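Side-chain contact in dTDP-4-amino-4,6-dideoxyglucose formyltransferase (PDB 5VYQ), which probably transfers a formyl group from a folate cofactor to the amino group of dTDP-4-amino-4,6-dideoxyglucose, a nucleotide-linked deoxysugar: residues A90-I93 with D94-C98. Numbering follows the deposited sequence.
Sequences AALI and DGVRC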
ATOM      1  N   ALA A  90      29.355 -28.379  12.832  1.00 14.28           N
ATOM      2  CA  ALA A  90      30.775 -28.479  12.540  1.00 14.92           C
ATOM      3  C   ALA A  90      31.129 -29.822  11.899  1.00 12.06           C
ATOM      4  O   ALA A  90      31.861 -29.857  10.919  1.00 13.00           O
ATOM      5  CB  ALA A  90      31.600 -28.246  13.814  1.00 16.77           C
ATOM      6  N   ALA A  91      30.616 -30.938  12.420  1.00 11.85           N
ATOM      7  CA  ALA A  91      31.050 -32.234  11.895  1.00 13.44           C
ATOM      8  C   ALA A  91      30.677 -32.419  10.412  1.00 13.30           C
ATOM      9  O   ALA A  91      31.356 -33.132   9.670  1.00 12.47           O
ATOM     10  CB  ALA A  91      30.507 -33.390  12.717  1.00 15.19           C
ATOM     11  N   LEU A  92      29.602 -31.777   9.983  1.00 11.90           N
ATOM     12  CA  LEU A  92      29.167 -31.888   8.617  1.00 12.00           C
ATOM     13  C   LEU A  92      30.054 -31.006   7.764  1.00 11.23           C
ATOM     14  O   LEU A  92      30.656 -31.498   6.822  1.00 11.13           O
ATOM     15  CB  LEU A  92      27.707 -31.471   8.454  1.00 12.33           C
ATOM     16  CG  LEU A  92      27.175 -31.471   7.020  1.00 14.77           C
ATOM     17  CD1 LEU A  92      27.307 -32.852   6.395  1.00 15.56           C
ATOM     18  CD2 LEU A  92      25.715 -31.043   7.000  1.00 15.38           C
ATOM     19  N   ILE A  93      30.192 -29.731   8.139  1.00 11.33           N
ATOM     20  CA  ILE A  93      30.957 -28.815   7.318  1.00 12.02           C
ATOM     21  C   ILE A  93      32.452 -29.159   7.287  1.00 10.99           C
ATOM     22  O   ILE A  93      33.119 -28.909   6.287  1.00 11.79           O
ATOM     23  CB  ILE A  93      30.727 -27.363   7.691  1.00 14.32           C
ATOM     24  CG1 ILE A  93      31.148 -27.069   9.095  1.00 14.68           C
ATOM     25  CG2 ILE A  93      29.263 -26.963   7.471  1.00 15.76           C
ATOM     26  CD1 ILE A  93      31.194 -25.572   9.377  1.00 17.00           C
ATOM     27  N   ASP A  94      32.916 -29.782   8.351  1.00 11.04           N
ATOM     28  CA  ASP A  94      34.312 -30.161   8.471  1.00 11.57           C
ATOM     29  C   ASP A  94      34.604 -31.470   7.749  1.00 11.22           C
ATOM     30  O   ASP A  94      35.809 -31.725   7.463  1.00 12.13           O
ATOM     31  CB  ASP A  94      34.763 -30.336   9.931  1.00 11.52           C
ATOM     32  CG  ASP A  94      34.665 -29.082  10.801  1.00 12.38           C
ATOM     33  OD1 ASP A  94      34.547 -27.940  10.276  1.00 12.49           O
ATOM     34  OD2 ASP A  94      34.784 -29.260  12.030  1.00 11.94           O
ATOM     35  N   GLY A  95      33.563 -32.271   7.457  1.00 11.94           N
ATOM     36  CA  GLY A  95      33.764 -33.627   6.916  1.00 11.53           C
ATOM     37  C   GLY A  95      33.391 -33.829   5.462  1.00 11.57           C
ATOM     38  O   GLY A  95      33.675 -34.891   4.859  1.00 14.15           O
ATOM     39  N   VAL A  96      32.755 -32.830   4.855  1.00 10.14           N
ATOM     40  CA  VAL A  96      32.435 -32.896   3.432  1.00 10.68           C
ATOM     41  C   VAL A  96      32.344 -31.465   2.892  1.00 11.24           C
ATOM     42  O   VAL A  96      31.944 -30.575   3.652  1.00 10.61           O
ATOM     43  CB  VAL A  96      31.161 -33.697   3.151  1.00 11.31           C
ATOM     44  CG1 VAL A  96      29.944 -33.047   3.827  1.00 12.02           C
ATOM     45  CG2 VAL A  96      31.013 -33.937   1.637  1.00 14.32           C
ATOM     46  N   ARG A  97      32.688 -31.276   1.623  1.00 11.01           N
ATOM     47  CA  ARG A  97      32.572 -29.929   1.022  1.00 11.02           C
ATOM     48  C   ARG A  97      31.113 -29.513   1.004  1.00 10.27           C
ATOM     49  O   ARG A  97      30.265 -30.216   0.469  1.00  9.57           O
ATOM     50  CB  ARG A  97      33.157 -29.931  -0.393  1.00 11.71           C
ATOM     51  CG  ARG A  97      33.297 -28.519  -0.975  1.00 11.71           C
ATOM     52  CD  ARG A  97      34.241 -28.510  -2.164  1.00 11.47           C
ATOM     53  NE  ARG A  97      33.868 -29.485  -3.197  1.00 13.12           N
ATOM     54  CZ  ARG A  97      33.120 -29.232  -4.261  1.00 12.37           C
ATOM     55  NH1 ARG A  97      32.802 -30.198  -5.099  1.00 12.57           N
ATOM     56  NH2 ARG A  97      32.675 -28.013  -4.509  1.00 12.74           N
ATOM     57  N   CYS A  98      30.810 -28.361   1.617  1.00  9.52           N
ATOM     58  CA  CYS A  98      29.453 -27.873   1.674  1.00  9.77           C
ATOM     59  C   CYS A  98      29.447 -26.483   1.037  1.00  9.72           C
ATOM     60  O   CYS A  98      30.340 -25.656   1.291  1.00 10.75           O
ATOM     61  CB  CYS A  98      28.944 -27.747   3.119  1.00 10.65           C
ATOM     62  SG  CYS A  98      28.787 -29.316   4.018  1.00 10.34           S
TER
HETATM   63  O   HOH W   1      32.336 -27.037   4.101  1.00 11.54           O
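The L92 and V96 side chains run alongside each other in the same direction, CD1 of L92 meeting CG1 of V96 at 3.7 Å. CG of L92 also rests against SG of C98 at 4.0 Å, while CG2 of I93, the next residue, touches the same SG at 4.2 Å. The sulfur stands anti to its own carbonyl carbon (chi1 -65°), on a bond directed back at the helix, which lays it against the side chains of both. L92 continues onto V65, V69 and I72 of helix 65-75, and C98 onto V79 and F88. Backbone bonds shape the turn. D94 N donates to A90 O over 2.8 Å, a helical i to i+4 bond. Two residues on, L92 O is shared by G95 N (i to i+3, 3.1 Å) and, weakly, by V96 N (i to i+4). This is the helix-to-strand connection of a beta-alpha-beta unit, strand 78-82, helix 90-95, strand 97-102, in the formyltransferase domain; the I93 side chain lies near the bound folinic acid. A water bridges the bend, donating to I93 O at 3.0 Å and accepting from C98 N. At the exposed side, D94 turns its carboxylate back along the helix, OD2 lying 3.8 Å from CB of A90. Both carboxylate oxygens also lie near A90 O, acceptor against acceptor, OD2 at 3.2 Å.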